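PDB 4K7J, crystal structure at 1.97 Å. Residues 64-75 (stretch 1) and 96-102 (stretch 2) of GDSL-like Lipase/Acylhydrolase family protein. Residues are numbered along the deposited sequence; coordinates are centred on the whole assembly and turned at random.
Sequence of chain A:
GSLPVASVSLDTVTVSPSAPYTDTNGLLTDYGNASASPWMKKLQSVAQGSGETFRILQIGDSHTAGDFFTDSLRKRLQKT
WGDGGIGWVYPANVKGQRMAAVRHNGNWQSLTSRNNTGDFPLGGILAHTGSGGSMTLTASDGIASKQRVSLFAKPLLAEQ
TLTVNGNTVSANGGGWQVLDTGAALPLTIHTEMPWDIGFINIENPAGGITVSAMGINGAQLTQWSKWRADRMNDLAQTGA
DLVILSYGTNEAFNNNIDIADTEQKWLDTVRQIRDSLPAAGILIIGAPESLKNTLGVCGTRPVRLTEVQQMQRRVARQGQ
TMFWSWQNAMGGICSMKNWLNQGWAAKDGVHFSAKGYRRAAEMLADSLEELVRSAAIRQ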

ATOM      1  N   THR A  64      -1.186   7.268  -2.131  1.00 16.92           N
ATOM      2  CA  THR A  64      -0.688   6.239  -1.225  1.00 14.97           C
ATOM      3  C   THR A  64       0.785   6.485  -0.884  1.00 16.38           C
ATOM      4  O   THR A  64       1.208   6.345   0.275  1.00 13.39           O
ATOM      5  CB  THR A  64      -0.860   4.832  -1.846  1.00 16.33           C
ATOM      6  OG1 THR A  64      -2.255   4.560  -2.025  1.00 12.77           O
ATOM      7  CG2 THR A  64      -0.240   3.728  -0.942  1.00 11.76           C
ATOM      8  N   ALA A  65       1.559   6.858  -1.898  1.00 11.55           N
ATOM      9  CA  ALA A  65       3.006   7.007  -1.758  1.00 14.56           C
ATOM     10  C   ALA A  65       3.448   8.116  -0.787  1.00 18.43           C
ATOM     11  O   ALA A  65       4.577   8.095  -0.291  1.00 15.26           O
ATOM     12  CB  ALA A  65       3.672   7.187  -3.146  1.00 11.85           C
ATOM     13  N   GLY A  66       2.563   9.072  -0.514  1.00 19.14           N
ATOM     14  CA  GLY A  66       2.871  10.153   0.411  1.00 11.91           C
ATOM     15  C   GLY A  66       2.716   9.726   1.860  1.00 18.05           C
ATOM     16  O   GLY A  66       3.203  10.390   2.772  1.00 18.94           O
ATOM     17  N   ASP A  67       2.030   8.603   2.058  1.00 15.92           N
ATOM     18  CA  ASP A  67       1.748   8.034   3.380  1.00 16.40           C
ATOM     19  C   ASP A  67       0.846   8.897   4.269  1.00 15.77           C
ATOM     20  O   ASP A  67       0.585   8.519   5.394  1.00 17.20           O
ATOM     21  CB  ASP A  67       3.037   7.634   4.137  1.00 15.97           C
ATOM     22  CG  ASP A  67       2.830   6.424   5.049  1.00 20.75           C
ATOM     23  OD1 ASP A  67       1.890   5.630   4.791  1.00 14.65           O
ATOM     24  OD2 ASP A  67       3.605   6.258   6.020  1.00 21.20           O
ATOM     25  N   PHE A  68       0.354  10.040   3.789  1.00 14.56           N
ATOM     26  CA  PHE A  68      -0.559  10.834   4.632  1.00 21.39           C
ATOM     27  C   PHE A  68      -1.929  10.166   4.814  1.00 18.17           C
ATOM     28  O   PHE A  68      -2.548  10.266   5.873  1.00 19.53           O
ATOM     29  CB  PHE A  68      -0.710  12.270   4.114  1.00 18.50           C
ATOM     30  CG  PHE A  68       0.506  13.119   4.345  1.00 20.13           C
ATOM     31  CD1 PHE A  68       0.822  13.565   5.622  1.00 22.71           C
ATOM     32  CD2 PHE A  68       1.340  13.458   3.299  1.00 21.88           C
ATOM     33  CE1 PHE A  68       1.949  14.348   5.843  1.00 23.93           C
ATOM     34  CE2 PHE A  68       2.474  14.231   3.515  1.00 26.47           C
ATOM     35  CZ  PHE A  68       2.772  14.682   4.784  1.00 20.82           C
ATOM     36  N   PHE A  69      -2.385   9.467   3.785  1.00 17.64           N
ATOM     37  CA  PHE A  69      -3.668   8.765   3.832  1.00 17.13           C
ATOM     38  C   PHE A  69      -3.498   7.486   4.630  1.00 16.45           C
ATOM     39  O   PHE A  69      -4.212   7.238   5.601  1.00 17.60           O
ATOM     40  CB  PHE A  69      -4.136   8.451   2.401  1.00 15.94           C
ATOM     41  CG  PHE A  69      -5.496   7.804   2.309  1.00 17.46           C
ATOM     42  CD1 PHE A  69      -5.645   6.436   2.464  1.00 15.60           C
ATOM     43  CD2 PHE A  69      -6.620   8.559   2.013  1.00 18.65           C
ATOM     44  CE1 PHE A  69      -6.893   5.839   2.344  1.00 19.52           C
ATOM     45  CE2 PHE A  69      -7.870   7.965   1.901  1.00 15.49           C
ATOM     46  CZ  PHE A  69      -8.004   6.613   2.065  1.00 18.24           C
ATOM     47  N   THR A  70      -2.534   6.669   4.230  1.00 14.88           N
ATOM     48  CA  THR A  70      -2.333   5.375   4.891  1.00 13.14           C
ATOM     49  C   THR A  70      -1.878   5.491   6.359  1.00 16.23           C
ATOM     50  O   THR A  70      -2.195   4.636   7.177  1.00 21.05           O
ATOM     51  CB  THR A  70      -1.364   4.501   4.086  1.00 18.79           C
ATOM     52  OG1 THR A  70      -0.307   5.323   3.589  1.00 15.49           O
ATOM     53  CG2 THR A  70      -2.087   3.883   2.890  1.00 15.41           C
ATOM     54  N   ASP A  71      -1.163   6.555   6.709  1.00 16.23           N
ATOM     55  CA  ASP A  71      -0.723   6.692   8.091  1.00 18.28           C
ATOM     56  C   ASP A  71      -1.878   7.093   8.996  1.00 21.97           C
ATOM     57  O   ASP A  71      -1.900   6.747  10.179  1.00 23.52           O
ATOM     58  CB  ASP A  71       0.421   7.693   8.233  1.00 22.41           C
ATOM     59  CG  ASP A  71       0.975   7.734   9.646  1.00 30.99           C
ATOM     60  OD1 ASP A  71       1.382   6.664  10.163  1.00 22.07           O
ATOM     61  OD2 ASP A  71       0.975   8.826  10.245  1.00 21.64           O
ATOM     62  N   SER A  72      -2.848   7.812   8.440  1.00 18.57           N
ATOM     63  CA  SER A  72      -4.015   8.204   9.224  1.00 20.59           C
ATOM     64  C   SER A  72      -4.859   6.961   9.481  1.00 22.54           C
ATOM     65  O   SER A  72      -5.312   6.721  10.600  1.00 20.13           O
ATOM     66  CB  SER A  72      -4.817   9.291   8.507  1.00 20.75           C
ATOM     67  OG  SER A  72      -6.115   9.406   9.066  1.00 23.62           O
ATOM     68  N   LEU A  73      -5.032   6.155   8.437  1.00 16.51           N
ATOM     69  CA  LEU A  73      -5.701   4.868   8.547  1.00 19.21           C
ATOM     70  C   LEU A  73      -4.967   3.981   9.563  1.00 22.66           C
ATOM     71  O   LEU A  73      -5.589   3.331  10.421  1.00 21.18           O
ATOM     72  CB  LEU A  73      -5.736   4.191   7.175  1.00 16.27           C
ATOM     73  CG  LEU A  73      -6.562   2.917   7.022  1.00 19.89           C
ATOM     74  CD1 LEU A  73      -8.026   3.252   7.211  1.00 23.40           C
ATOM     75  CD2 LEU A  73      -6.321   2.300   5.645  1.00 20.09           C
ATOM     76  N   ARG A  74      -3.643   3.965   9.460  1.00 17.36           N
ATOM     77  CA  ARG A  74      -2.812   3.206  10.385  1.00 19.05           C
ATOM     78  C   ARG A  74      -3.057   3.618  11.833  1.00 18.46           C
ATOM     79  O   ARG A  74      -3.337   2.777  12.677  1.00 20.87           O
ATOM     80  CB  ARG A  74      -1.338   3.360  10.014  1.00 16.64           C
ATOM     81  CG  ARG A  74      -0.370   2.523  10.838  1.00 20.41           C
ATOM     82  CD  ARG A  74       0.945   2.332  10.088  1.00 22.80           C
ATOM     83  NE  ARG A  74       1.435   3.570   9.513  1.00 34.32           N
ATOM     84  CZ  ARG A  74       1.692   3.762   8.224  1.00 22.83           C
ATOM     85  NH1 ARG A  74       1.529   2.797   7.327  1.00 23.43           N
ATOM     86  NH2 ARG A  74       2.123   4.936   7.837  1.00 15.65           N
ATOM     87  N   LYS A  75      -2.973   4.908  12.123  1.00 17.40           N
ATOM     88  CA  LYS A  75      -3.080   5.351  13.517  1.00 19.30           C
ATOM     89  C   LYS A  75      -4.468   5.086  14.089  1.00 21.52           C
ATOM     90  O   LYS A  75      -4.614   4.691  15.246  1.00 25.64           O
ATOM     91  CB  LYS A  75      -2.723   6.827  13.652  1.00 21.13           C
ATOM     92  CG  LYS A  75      -1.280   7.155  13.265  1.00 29.95           C
ATOM     93  CD  LYS A  75      -0.278   6.525  14.226  1.00 38.59           C
ATOM     94  CE  LYS A  75       1.157   6.761  13.756  1.00 34.99           C
ATOM     95  NZ  LYS A  75       1.363   8.210  13.452  1.00 29.17           N
ATOM     96  N   GLY A  96      10.685  11.695  -3.523  1.00 16.88           N
ATOM     97  CA  GLY A  96       9.330  12.117  -3.830  1.00 14.52           C
ATOM     98  C   GLY A  96       8.264  11.326  -3.108  1.00 17.13           C
ATOM     99  O   GLY A  96       7.066  11.558  -3.306  1.00 14.89           O
ATOM    100  N   GLN A  97       8.683  10.376  -2.275  1.00 12.13           N
ATOM    101  CA  GLN A  97       7.728   9.517  -1.581  1.00 14.07           C
ATOM    102  C   GLN A  97       8.092   9.473  -0.100  1.00 17.86           C
ATOM    103  O   GLN A  97       9.134   9.983   0.300  1.00 18.08           O
ATOM    104  CB  GLN A  97       7.678   8.117  -2.231  1.00 14.71           C
ATOM    105  CG  GLN A  97       7.405   8.197  -3.743  1.00 15.84           C
ATOM    106  CD  GLN A  97       7.062   6.863  -4.428  1.00 16.80           C
ATOM    107  OE1 GLN A  97       6.990   6.802  -5.654  1.00 16.62           O
ATOM    108  NE2 GLN A  97       6.828   5.809  -3.642  1.00 14.52           N
ATOM    109  N   ARG A  98       7.241   8.880   0.722  1.00 18.28           N
ATOM    110  CA  ARG A  98       7.390   9.062   2.157  1.00 15.32           C
ATOM    111  C   ARG A  98       6.902   7.871   2.997  1.00 23.55           C
ATOM    112  O   ARG A  98       5.852   7.282   2.722  1.00 17.70           O
ATOM    113  CB  ARG A  98       6.668  10.356   2.565  1.00 16.70           C
ATOM    114  CG  ARG A  98       6.438  10.539   4.054  1.00 18.37           C
ATOM    115  CD  ARG A  98       5.723  11.872   4.321  1.00 22.61           C
ATOM    116  NE  ARG A  98       5.471  12.076   5.744  1.00 18.15           N
ATOM    117  CZ  ARG A  98       4.350  11.731   6.371  1.00 23.67           C
ATOM    118  NH1 ARG A  98       3.344  11.162   5.703  1.00 14.98           N
ATOM    119  NH2 ARG A  98       4.233  11.952   7.675  1.00 23.69           N
ATOM    120  N   MET A  99       7.687   7.501   4.007  1.00 17.81           N
ATOM    121  CA  MET A  99       7.214   6.586   5.035  1.00 17.07           C
ATOM    122  C   MET A  99       7.041   7.397   6.310  1.00 23.51           C
ATOM    123  O   MET A  99       7.997   8.012   6.781  1.00 19.83           O
ATOM    124  CB  MET A  99       8.235   5.480   5.306  1.00 19.95           C
ATOM    125  CG  MET A  99       8.400   4.445   4.214  1.00 15.81           C
ATOM    126  SD  MET A  99       7.149   3.163   4.281  1.00 19.08           S
ATOM    127  CE  MET A  99       5.976   3.810   3.078  1.00 19.93           C
ATOM    128  N   ALA A 100       5.842   7.392   6.885  1.00 19.72           N
ATOM    129  CA  ALA A 100       5.622   8.158   8.114  1.00 19.44           C
ATOM    130  C   ALA A 100       6.150   7.437   9.353  1.00 19.53           C
ATOM    131  O   ALA A 100       6.566   8.078  10.321  1.00 20.75           O
ATOM    132  CB  ALA A 100       4.149   8.484   8.283  1.00 15.96           C
ATOM    133  N   ALA A 101       6.136   6.107   9.304  1.00 20.96           N
ATOM    134  CA  ALA A 101       6.384   5.268  10.483  1.00 22.98           C
ATOM    135  C   ALA A 101       7.858   4.944  10.768  1.00 24.81           C
ATOM    136  O   ALA A 101       8.185   4.486  11.864  1.00 26.08           O
ATOM    137  CB  ALA A 101       5.581   3.975  10.377  1.00 17.39           C
ATOM    138  N   VAL A 102       8.734   5.154   9.790  1.00 21.13           N
ATOM    139  CA  VAL A 102      10.167   4.942   9.998  1.00 23.35           C
ATOM    140  C   VAL A 102      11.029   5.992   9.329  1.00 24.00           C
ATOM    141  O   VAL A 102      10.611   6.641   8.370  1.00 23.10           O
ATOM    142  CB  VAL A 102      10.657   3.582   9.466  1.00 26.40           C
ATOM    143  CG1 VAL A 102      10.447   2.510  10.486  1.00 34.63           C
ATOM    144  CG2 VAL A 102       9.997   3.249   8.136  1.00 22.46           C
TER
HETATM  145  O   HOH W   1       3.666   5.617   1.497  1.00 18.71           O
HETATM  146  O   HOH W   2       5.173   4.283   7.083  1.00 18.92           O
HETATM  147  O   HOH W   3       1.500  10.994   8.329  1.00 26.30           O

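Stretch 2 has no regular secondary structure, yet it is held against the turn that joins two helical segments of stretch 1. The rule to read here is that an irregular segment of chain can be fixed by a few well-aimed polar contacts, with alanine methyls and an arginine-aromatic stack packed around them. Together the two stretches bury 439 Å² of surface.

Gly 96 opens the stretch with positive phi, a conformation glycine adopts easily, and takes no real part in the contact. At Gln 97 the approach begins: its NE2 lies 3.5 Å from CB of Ala 65. This is packing, since the partner is a methyl; the polar atoms of the amide are satisfied elsewhere in the structure. The methyl of Ala 65, buried and pointing sideways, fits beside the longer chain.

Arg 98 does the most work, with 104 Å² covered by stretch 1. Its backbone N donates to Ala 65 O at 3.0 Å. Its side chain starts sideways and runs extended, t at chi1, chi2 and chi3, before chi4 turns to -93°, and NH1 donates to Gly 66 O at 3.0 Å with a nearly straight angle of 167°. The same guanidinium lies flat on the ring of Phe 68, their centres 3.9 Å apart and their planes at 10°. A planar cation thus serves two partners at once: a carbonyl at its edge, an aromatic ring over one face. Water 3 adds a bridge, accepting from Arg 98 NH2 at 3.0 Å and donating to Asp 71 OD2 at 2.9 Å. At the arginine's carbonyl, water 1 donates to both Arg 98 O (3.0 Å) and Thr 64 O (2.8 Å), joining two carbonyls that could not pair directly.

Met 99 points its CA-to-CB bond away, although the end of its side chain comes nearer, and little of it is covered. At Ala 100, N donates to Asp 67 OD2 at 2.7 Å and 166°. Asp 67 suits this place: it sits just after a helix with positive phi, its CA-to-CB bond pointing toward stretch 2, and its carboxylate is also held from within stretch 1. Thr 70 OG1 donates to Asp 67 OD1 at 2.5 Å, and Arg 74 NH2 forms a salt bridge to Asp 67 OD2 at 2.7 Å. The charge of this buried residue is balanced by Arg 74 while the same carboxylate accepts from the backbone of stretch 2. The short alanine side chain packs closely here: CB of Ala 100 comes within 3.2 Å of Asp 67 OD2 and 3.5 Å of Asp 71 CG.

Ala 101 ends the contact. Its CB lies over one face of the Arg 74 guanidinium, 4.3 Å from NE, while the Ala 100 methyl sits at that group's edge. Water 2 accepts from Ala 101 N at 3.0 Å and donates to Asp 67 OD2 at 2.7 Å, extending the carboxylate's reach by one residue. Val 102, in a strand, is already out of reach.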